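Local coordinates for protein nickel-dependent hydrogenase large subunit (Allochromatium vinosum, PDB 3MYR) that catalyses the reversible oxidation of hydrogen at a buried nickel-iron centre, as the large subunit of a membrane-bound heterodimeric hydrogenase, at residues B[303-307]-B[308-312]; B[389-392]-B[393-397]; B[418-421]-B[422-425]; B[483-487]-B[488-492]. One frame throughout, in Å; residues are numbered along the deposited sequence.

Contact 1 of 4, residues B[303-307]-B[308-312]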
loop_
_atom_site.group_PDB
_atom_site.type_symbol
_atom_site.label_atom_id
_atom_site.label_comp_id
_atom_site.label_asym_id
_atom_site.label_seq_id
_atom_site.Cartn_x
_atom_site.Cartn_y
_atom_site.Cartn_z
ATOM N N GLY B 303 -14.630 2.890 18.434
ATOM C CA GLY B 303 -14.455 3.536 19.738
ATOM C C GLY B 303 -13.046 4.093 19.909
ATOM O O GLY B 303 -12.183 3.969 19.039
ATOM N N ALA B 304 -12.824 4.692 21.064
ATOM C CA ALA B 304 -11.570 5.333 21.380
ATOM C C ALA B 304 -11.209 4.958 22.813
ATOM O O ALA B 304 -12.068 4.978 23.716
ATOM C CB ALA B 304 -11.747 6.852 21.290
ATOM N N ILE B 305 -9.916 4.784 23.038
ATOM C CA ILE B 305 -9.368 4.520 24.357
ATOM C C ILE B 305 -8.483 5.686 24.660
ATOM O O ILE B 305 -7.728 6.157 23.779
ATOM C CB ILE B 305 -8.541 3.224 24.325
ATOM C CG1 ILE B 305 -9.482 2.040 24.224
ATOM C CG2 ILE B 305 -7.577 3.072 25.539
ATOM C CD1 ILE B 305 -8.815 0.780 23.606
ATOM N N LEU B 306 -8.598 6.192 25.894
ATOM C CA LEU B 306 -7.764 7.302 26.311
ATOM C C LEU B 306 -6.932 6.868 27.492
ATOM O O LEU B 306 -7.423 6.109 28.356
ATOM C CB LEU B 306 -8.606 8.492 26.702
ATOM C CG LEU B 306 -9.480 9.052 25.567
ATOM C CD1 LEU B 306 -10.264 10.227 26.165
ATOM C CD2 LEU B 306 -8.580 9.512 24.436
ATOM N N ASP B 307 -5.667 7.300 27.503
ATOM C CA ASP B 307 -4.849 7.171 28.721
ATOM C C ASP B 307 -4.710 5.694 29.147
ATOM O O ASP B 307 -4.671 5.404 30.339
ATOM C CB ASP B 307 -5.449 8.023 29.898
ATOM C CG ASP B 307 -5.619 9.529 29.515
ATOM O OD1 ASP B 307 -4.751 10.039 28.748
ATOM O OD2 ASP B 307 -6.632 10.204 29.907
ATOM N N ARG B 308 -4.662 4.776 28.168
ATOM C CA ARG B 308 -4.437 3.313 28.414
ATOM C C ARG B 308 -5.495 2.694 29.325
ATOM O O ARG B 308 -5.283 1.655 29.960
ATOM C CB ARG B 308 -3.018 3.019 28.931
ATOM C CG ARG B 308 -1.957 3.463 27.944
ATOM C CD ARG B 308 -0.568 3.160 28.440
ATOM N NE ARG B 308 0.529 3.550 27.533
ATOM C CZ ARG B 308 1.830 3.299 27.809
ATOM N NH1 ARG B 308 2.185 2.677 28.959
ATOM N NH2 ARG B 308 2.802 3.600 26.935
ATOM N N ASP B 309 -6.668 3.290 29.341
ATOM C CA ASP B 309 -7.706 2.819 30.262
ATOM C C ASP B 309 -8.651 1.904 29.480
ATOM O O ASP B 309 -9.487 2.355 28.736
ATOM C CB ASP B 309 -8.455 3.998 30.867
ATOM C CG ASP B 309 -9.615 3.561 31.799
ATOM O OD1 ASP B 309 -10.212 4.486 32.395
ATOM O OD2 ASP B 309 -9.948 2.341 31.939
ATOM N N LEU B 310 -8.544 0.608 29.692
ATOM C CA LEU B 310 -9.355 -0.313 28.893
ATOM C C LEU B 310 -10.757 -0.471 29.500
ATOM O O LEU B 310 -11.541 -1.273 29.009
ATOM C CB LEU B 310 -8.687 -1.680 28.854
ATOM C CG LEU B 310 -7.626 -1.967 27.787
ATOM C CD1 LEU B 310 -7.244 -0.792 26.832
ATOM C CD2 LEU B 310 -6.459 -2.832 28.272
ATOM N N SER B 311 -11.080 0.248 30.576
ATOM C CA SER B 311 -12.398 0.021 31.177
ATOM C C SER B 311 -13.480 0.930 30.571
ATOM O O SER B 311 -14.629 0.760 30.912
ATOM C CB SER B 311 -12.357 0.201 32.697
ATOM O OG SER B 311 -12.318 1.594 32.982
ATOM N N THR B 312 -13.104 1.927 29.751
ATOM C CA THR B 312 -14.063 2.883 29.145
ATOM C C THR B 312 -13.800 3.061 27.645
ATOM O O THR B 312 -12.722 3.524 27.246
ATOM C CB THR B 312 -13.955 4.305 29.730
ATOM O OG1 THR B 312 -14.064 4.284 31.157
ATOM C CG2 THR B 312 -15.076 5.203 29.184
HETATM O O HOH W 1 -10.426 4.832 27.755
#
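Ile305 and Leu310 meet across the bend that follows strand 300-305, with CD1 of Ile305 3.9 Å from CD1 of Leu310. The CG2 branch of Ile305 lies anti to its backbone N and rests against the backbone of the returning chain, 3.8 Å from Asp309 O. This is the tight part of the contact, and Leu395 and Met396 of helix 390-399 continue it by packing on Ile305. Asp309 N donates back to Leu306 O at 3.1 Å. A water also bridges the two arms: it accepts from Leu306 N at 2.9 Å and lies within bonding distance of the carbonyl oxygens of Asp309 and Thr312. The other side is looser. Asp307 is exposed, and of its side chain CB alone comes near the returning chain, close to Arg308 N, while the extended Arg308 runs past Tyr424 to a salt bridge with Glu276. Where the two turns join, Asp309 OD2 takes two donors: Ser311 OG at 2.7 Å, through the syn lone pair, and Ser311 N, from above the carboxylate plane. The motif is a type I' turn over Leu306-Asp309 running into a type I turn over Asp309-Thr312, whose start also carries an Asx turn, closed by Asp309 OD2 and Ser311 N.

Contact 2 of 4, residues B[389-392]-B[393-397]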
loop_
_atom_site.group_PDB
_atom_site.type_symbol
_atom_site.label_atom_id
_atom_site.label_comp_id
_atom_site.label_asym_id
_atom_site.label_seq_id
_atom_site.Cartn_x
_atom_site.Cartn_y
_atom_site.Cartn_z
ATOM N N GLY B 389 -4.503 1.669 14.099
ATOM C CA GLY B 389 -3.834 0.541 13.420
ATOM C C GLY B 389 -4.036 -0.721 14.258
ATOM O O GLY B 389 -4.953 -0.790 15.115
ATOM N N PRO B 390 -3.214 -1.759 13.994
ATOM C CA PRO B 390 -3.449 -3.030 14.676
ATOM C C PRO B 390 -3.475 -2.958 16.181
ATOM O O PRO B 390 -4.231 -3.702 16.806
ATOM C CB PRO B 390 -2.265 -3.933 14.200
ATOM C CG PRO B 390 -1.934 -3.368 12.805
ATOM C CD PRO B 390 -2.144 -1.831 12.982
ATOM N N LEU B 391 -2.587 -2.172 16.794
ATOM C CA LEU B 391 -2.569 -2.094 18.270
ATOM C C LEU B 391 -3.904 -1.497 18.805
ATOM O O LEU B 391 -4.493 -1.983 19.780
ATOM C CB LEU B 391 -1.371 -1.286 18.776
ATOM C CG LEU B 391 -1.137 -1.273 20.324
ATOM C CD1 LEU B 391 -1.221 -2.677 21.005
ATOM C CD2 LEU B 391 0.228 -0.570 20.699
ATOM N N ALA B 392 -4.396 -0.460 18.131
ATOM C CA ALA B 392 -5.683 0.167 18.533
ATOM C C ALA B 392 -6.797 -0.843 18.420
ATOM O O ALA B 392 -7.653 -0.915 19.294
ATOM C CB ALA B 392 -6.009 1.353 17.655
ATOM N N ARG B 393 -6.761 -1.680 17.373
ATOM C CA ARG B 393 -7.850 -2.633 17.145
ATOM C C ARG B 393 -7.794 -3.737 18.175
ATOM O O ARG B 393 -8.822 -4.186 18.719
ATOM C CB ARG B 393 -7.815 -3.205 15.706
ATOM C CG ARG B 393 -8.480 -2.244 14.657
ATOM C CD ARG B 393 -8.541 -2.958 13.252
ATOM N NE ARG B 393 -7.170 -3.205 12.753
ATOM C CZ ARG B 393 -6.454 -2.421 11.943
ATOM N NH1 ARG B 393 -5.252 -2.833 11.514
ATOM N NH2 ARG B 393 -6.916 -1.251 11.527
ATOM N N VAL B 394 -6.591 -4.221 18.420
ATOM C CA VAL B 394 -6.468 -5.353 19.342
ATOM C C VAL B 394 -6.812 -4.887 20.753
ATOM O O VAL B 394 -7.509 -5.584 21.503
ATOM C CB VAL B 394 -5.082 -6.048 19.248
ATOM C CG1 VAL B 394 -4.846 -6.991 20.406
ATOM C CG2 VAL B 394 -5.000 -6.791 17.925
ATOM N N LEU B 395 -6.403 -3.688 21.108
ATOM C CA LEU B 395 -6.867 -3.120 22.390
ATOM C C LEU B 395 -8.387 -2.988 22.467
ATOM O O LEU B 395 -8.961 -3.356 23.489
ATOM C CB LEU B 395 -6.146 -1.815 22.815
ATOM C CG LEU B 395 -4.617 -1.880 22.998
ATOM C CD1 LEU B 395 -4.059 -0.461 23.038
ATOM C CD2 LEU B 395 -4.244 -2.600 24.299
ATOM N N MET B 396 -9.027 -2.523 21.381
ATOM C CA MET B 396 -10.479 -2.375 21.347
ATOM C C MET B 396 -11.192 -3.714 21.461
ATOM O O MET B 396 -12.199 -3.829 22.149
ATOM C CB MET B 396 -10.911 -1.690 20.047
ATOM C CG MET B 396 -12.113 -0.726 20.219
ATOM S SD MET B 396 -11.741 0.749 21.249
ATOM C CE MET B 396 -10.339 1.549 20.422
ATOM N N LEU B 397 -10.672 -4.741 20.787
ATOM C CA LEU B 397 -11.213 -6.063 20.871
ATOM C C LEU B 397 -11.075 -6.597 22.265
ATOM O O LEU B 397 -12.002 -7.273 22.771
ATOM C CB LEU B 397 -10.526 -7.036 19.873
ATOM C CG LEU B 397 -10.990 -6.811 18.416
ATOM C CD1 LEU B 397 -10.047 -7.514 17.405
ATOM C CD2 LEU B 397 -12.450 -7.272 18.234
#
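Arg393 sets its CG anti to its own carbonyl carbon (chi1 -82°) and bends at chi3 (-64°), which folds the guanidinium back over the start of helix 390-399. One face of the group then lies on the Gly389-Pro390 peptide, with Gly389 C 3.6 Å from its plane and toward its rim. NH1 of Arg393 passes across the proline ring, 3.6 Å from Pro390 CD. On another side of the helix, CG of Leu391 is anti to the backbone N, and its CD1 comes 4.0 Å from Leu395 CG one turn on. The first helical bonds run from Arg393 N to Gly389 O (3.0 Å) and from Val394 N to Pro390 O (2.9 Å). The buried charge is met by Glu436 at NH1 and Glu484 at NH2, while Phe300 makes a cation-pi contact. Shortening Arg393 to an alanine is likely to leave the carboxylates of Glu436 and Glu484 without this positive partner and to open a gap over the Gly389-Pro390 peptide. Gly389, where any side chain would collide with Pro390 CD, is the N-cap, and Pro390 the first helical residue. The arrangement is that of a helix N-terminus, from which the arginine side chain reaches to about 7 Å from the bound nickel-iron centre.

Contact 3 of 4, residues B[418-421]-B[422-425]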
loop_
_atom_site.group_PDB
_atom_site.type_symbol
_atom_site.label_atom_id
_atom_site.label_comp_id
_atom_site.label_asym_id
_atom_site.label_seq_id
_atom_site.Cartn_x
_atom_site.Cartn_y
_atom_site.Cartn_z
ATOM N N LEU B 418 5.046 -11.583 29.876
ATOM C CA LEU B 418 5.030 -10.125 29.926
ATOM C C LEU B 418 3.699 -9.675 30.524
ATOM O O LEU B 418 2.694 -10.358 30.379
ATOM C CB LEU B 418 5.159 -9.553 28.506
ATOM C CG LEU B 418 6.516 -9.717 27.812
ATOM C CD1 LEU B 418 6.355 -9.342 26.358
ATOM C CD2 LEU B 418 7.637 -8.865 28.512
ATOM N N PRO B 419 3.670 -8.490 31.115
ATOM C CA PRO B 419 2.420 -7.974 31.658
ATOM C C PRO B 419 1.615 -7.226 30.550
ATOM O O PRO B 419 2.146 -6.929 29.460
ATOM C CB PRO B 419 2.921 -7.015 32.741
ATOM C CG PRO B 419 4.199 -6.418 32.100
ATOM C CD PRO B 419 4.788 -7.524 31.265
ATOM N N VAL B 420 0.358 -6.925 30.832
ATOM C CA VAL B 420 -0.527 -6.281 29.867
ATOM C C VAL B 420 0.081 -4.959 29.398
ATOM O O VAL B 420 -0.089 -4.535 28.259
ATOM C CB VAL B 420 -1.945 -6.009 30.484
ATOM C CG1 VAL B 420 -2.800 -5.225 29.482
ATOM C CG2 VAL B 420 -2.641 -7.333 30.788
ATOM N N ASP B 421 0.819 -4.290 30.250
ATOM C CA ASP B 421 1.369 -3.066 29.756
ATOM C C ASP B 421 2.508 -3.164 28.715
ATOM O O ASP B 421 2.834 -2.158 28.100
ATOM C CB ASP B 421 1.617 -2.031 30.866
ATOM C CG ASP B 421 2.974 -2.187 31.479
ATOM O OD1 ASP B 421 3.054 -2.992 32.445
ATOM O OD2 ASP B 421 3.955 -1.550 30.958
ATOM N N ALA B 422 3.072 -4.353 28.479
ATOM C CA ALA B 422 3.957 -4.557 27.337
ATOM C C ALA B 422 3.214 -4.485 25.986
ATOM O O ALA B 422 3.839 -4.333 24.953
ATOM C CB ALA B 422 4.739 -5.892 27.463
ATOM N N LEU B 423 1.890 -4.498 25.978
ATOM C CA LEU B 423 1.172 -4.242 24.697
ATOM C C LEU B 423 1.476 -2.849 24.170
ATOM O O LEU B 423 1.550 -2.646 22.951
ATOM C CB LEU B 423 -0.340 -4.367 24.879
ATOM C CG LEU B 423 -0.726 -5.802 25.208
ATOM C CD1 LEU B 423 -2.221 -5.919 25.506
ATOM C CD2 LEU B 423 -0.359 -6.674 24.032
ATOM N N TYR B 424 1.662 -1.891 25.087
ATOM C CA TYR B 424 1.851 -0.479 24.714
ATOM C C TYR B 424 3.299 -0.202 24.344
ATOM O O TYR B 424 4.066 0.322 25.150
ATOM C CB TYR B 424 1.438 0.390 25.866
ATOM C CG TYR B 424 0.002 0.154 26.228
ATOM C CD1 TYR B 424 -0.340 -0.609 27.340
ATOM C CD2 TYR B 424 -1.017 0.741 25.498
ATOM C CE1 TYR B 424 -1.672 -0.790 27.716
ATOM C CE2 TYR B 424 -2.349 0.618 25.903
ATOM C CZ TYR B 424 -2.676 -0.184 26.953
ATOM O OH TYR B 424 -3.995 -0.302 27.308
ATOM N N SER B 425 3.700 -0.700 23.174
ATOM C CA SER B 425 5.112 -0.742 22.851
ATOM C C SER B 425 5.319 -1.143 21.392
ATOM O O SER B 425 4.402 -1.614 20.735
ATOM C CB SER B 425 5.803 -1.754 23.762
ATOM O OG SER B 425 5.510 -3.093 23.353
#
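Ala422 sits at the heart of this short coil, its methyl group received by the two residues that open the segment. CB of Leu418 lies 3.8 Å from Ala422 CB, and Pro419 adds the CD corner of its ring to the same methyl. Further along, Val420 and Leu423 bring their branch ends together, CG1 of the valine 4.1 Å from CD1 of the leucine. The touching branch of Val420, CG1, stands anti to the backbone N (chi1 175°), which brings it to the leucine. The Tyr424 ring turns an edge to the preceding chain: Asp421 CA lies in its plane, and CD1 of the ring is 3.6 Å from Asp421 O.

Three successive backbone bonds, each from an N-H to the carbonyl three residues earlier, hold these groups in place. Ala422 N donates to Pro419 O at 2.9 Å, Leu423 N to Val420 O at 3.0 Å and Tyr424 N to Asp421 O at 3.2 Å. This spacing winds the chain through three consecutive, overlapping turns. Tyr424 then forms the centre of an inverse gamma turn, and Ser425 OG reaches back to Ala422 O at 2.6 Å.

The same hydroxyl caps Gly428 N, so one serine both ties off the coil and starts helix 426-456. Leu418 and Leu423 face helix 403-416 through Leu413 and Val409, Leu423 and Tyr424 lean on Leu395 of helix 390-399, and Tyr424 also touches Arg308 and Leu310 in the loop after strand 300-305.

Contact 4 of 4, residues B[483-487]-B[488-492]. With NFV (Ni-Fe oxidized active center), chain N.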
loop_
_atom_site.group_PDB
_atom_site.type_symbol
_atom_site.label_atom_id
_atom_site.label_comp_id
_atom_site.label_asym_id
_atom_site.label_seq_id
_atom_site.Cartn_x
_atom_site.Cartn_y
_atom_site.Cartn_z
ATOM N N MET B 483 -13.462 2.959 7.181
ATOM C CA MET B 483 -12.920 1.624 6.981
ATOM C C MET B 483 -11.811 1.442 8.023
ATOM O O MET B 483 -11.239 2.437 8.482
ATOM C CB MET B 483 -12.355 1.517 5.586
ATOM C CG MET B 483 -11.149 0.625 5.576
ATOM S SD MET B 483 -11.092 -0.072 4.001
ATOM C CE MET B 483 -10.707 -1.779 4.367
ATOM N N GLU B 484 -11.533 0.206 8.417
ATOM C CA GLU B 484 -10.330 -0.078 9.211
ATOM C C GLU B 484 -9.378 -0.649 8.183
ATOM O O GLU B 484 -9.570 -1.771 7.729
ATOM C CB GLU B 484 -10.623 -1.108 10.319
ATOM C CG GLU B 484 -11.237 -0.509 11.658
ATOM C CD GLU B 484 -10.299 0.492 12.431
ATOM O OE1 GLU B 484 -9.020 0.385 12.398
ATOM O OE2 GLU B 484 -10.870 1.384 13.108
ATOM N N ALA B 485 -8.437 0.162 7.720
ATOM C CA ALA B 485 -7.448 -0.286 6.729
ATOM C C ALA B 485 -6.347 -1.031 7.530
ATOM O O ALA B 485 -6.293 -0.887 8.753
ATOM C CB ALA B 485 -6.866 0.945 6.007
ATOM N N PRO B 486 -5.533 -1.888 6.880
ATOM C CA PRO B 486 -4.444 -2.526 7.680
ATOM C C PRO B 486 -3.595 -1.600 8.584
ATOM O O PRO B 486 -3.132 -2.049 9.621
ATOM C CB PRO B 486 -3.531 -3.171 6.604
ATOM C CG PRO B 486 -4.522 -3.474 5.494
ATOM C CD PRO B 486 -5.457 -2.262 5.438
ATOM N N ARG B 487 -3.411 -0.328 8.209
ATOM C CA ARG B 487 -2.677 0.594 9.064
ATOM C C ARG B 487 -3.537 1.362 10.063
ATOM O O ARG B 487 -3.001 1.987 10.945
ATOM C CB ARG B 487 -1.772 1.512 8.241
ATOM C CG ARG B 487 -0.651 0.717 7.586
ATOM C CD ARG B 487 -0.068 1.389 6.313
ATOM N NE ARG B 487 0.854 0.407 5.698
ATOM C CZ ARG B 487 0.487 -0.643 4.944
ATOM N NH1 ARG B 487 -0.783 -0.937 4.580
ATOM N NH2 ARG B 487 1.387 -1.499 4.657
ATOM N N GLY B 488 -4.862 1.244 9.985
ATOM C CA GLY B 488 -5.735 1.807 11.016
ATOM C C GLY B 488 -6.940 2.541 10.362
ATOM O O GLY B 488 -7.249 2.348 9.161
ATOM N N ALA B 489 -7.573 3.424 11.131
ATOM C CA ALA B 489 -8.853 4.010 10.795
ATOM C C ALA B 489 -8.718 4.962 9.615
ATOM O O ALA B 489 -7.945 5.901 9.717
ATOM C CB ALA B 489 -9.365 4.828 12.011
ATOM N N LEU B 490 -9.580 4.821 8.607
ATOM C CA LEU B 490 -9.469 5.546 7.357
ATOM C C LEU B 490 -10.846 6.115 7.153
ATOM O O LEU B 490 -11.832 5.387 7.337
ATOM C CB LEU B 490 -9.175 4.576 6.162
ATOM C CG LEU B 490 -9.429 5.101 4.730
ATOM C CD1 LEU B 490 -8.435 6.212 4.399
ATOM C CD2 LEU B 490 -9.179 3.970 3.661
ATOM N N GLY B 491 -10.933 7.391 6.767
ATOM C CA GLY B 491 -12.224 7.990 6.439
ATOM C C GLY B 491 -12.066 8.873 5.191
ATOM O O GLY B 491 -11.007 9.549 5.046
ATOM N N HIS B 492 -13.103 8.905 4.327
ATOM C CA HIS B 492 -13.172 9.809 3.217
ATOM C C HIS B 492 -14.431 10.615 3.464
ATOM O O HIS B 492 -15.516 10.033 3.556
ATOM C CB HIS B 492 -13.327 9.071 1.900
ATOM C CG HIS B 492 -12.080 8.361 1.451
ATOM N ND1 HIS B 492 -11.921 7.892 0.174
ATOM C CD2 HIS B 492 -10.919 8.087 2.100
ATOM C CE1 HIS B 492 -10.729 7.329 0.054
ATOM N NE2 HIS B 492 -10.085 7.476 1.198
HETATM FE FE NFV N . -2.916 2.928 3.736
HETATM NI NI NFV N . -0.652 2.812 1.751
HETATM C C1 NFV N . -4.389 3.429 3.975
HETATM O O1 NFV N . -5.551 3.784 4.219
HETATM C C2 NFV N . -3.300 1.409 4.822
HETATM N N2 NFV N . -3.565 0.466 5.488
HETATM C C3 NFV N . -2.243 3.906 5.200
HETATM N N3 NFV N . -1.825 4.537 6.094
HETATM O O4 NFV N . -1.088 2.194 3.476
#
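Strands 483-485 and 488-492 run antiparallel, joined by a type I turn over Ala485-Gly488, with Met483 and Leu490 forming one hydrogen-bonded pair and Ala485 and Gly488 another. Gly488 N returns to Ala485 O at 2.8 Å, and a side chain on Gly488 would run into the carbonyl oxygen of Arg487. Met483, Ala485 and Leu490 share a face: CB of Ala485 lies 4.3 Å from CB of Leu490. On the other face Glu484, bent at chi2 (-63°), lays its carboxylate beside Ala489, with OE2 of Glu484 3.9 Å from CB of Ala489; Arg393 engages OE1, and OE2 accepts from Gly285 N. This tight beta hairpin, two strands of a three-stranded antiparallel sheet, presents its turn to the nickel-iron centre. There N2, the nitrogen of an iron-bound diatomic ligand, accepts from Arg487 N at 2.8 Å and weakly from Arg487 NH1 at 3.2 Å, the guanidinium meeting it by an edge. Pro486 CD adds a contact to N2 at 3.3 Å, and Leu490 CD2 touches ligand oxygen O1 at 3.7 Å. A leucine in place of Arg487 would probably leave N2 with just the backbone donor of this pair and Asp553 and Asp103 without the charge they share. Those two aspartates both bind NH2 and fix the guanidinium beside the metals.

Along the chain the four contacts come in series, none nested in or crossing another. Contact 1 closes the bend after strand 300-305; contact 2 starts helix 390-399; contact 3 closes the loop between helices 403-416 and 426-456; contact 4 closes the hairpin at the metal centre. Contacts 1, 2 and 3 touch one another: Met396 CE packs 3.6 Å from Ile305 CD1, Leu395 CD1 lies 3.5 Å from Tyr424 CE2, and Leu310 CD1 is 3.3 Å from Tyr424 OH. Contact 4 is reached through contact 2 alone, by Arg393 NH2 2.8 Å from Glu484 OE1 and a probable hydrogen bond from Arg393 NH1 to Pro486 O (2.9 Å). Helix 390-399 thus joins the peripheral loops to the active-site hairpin.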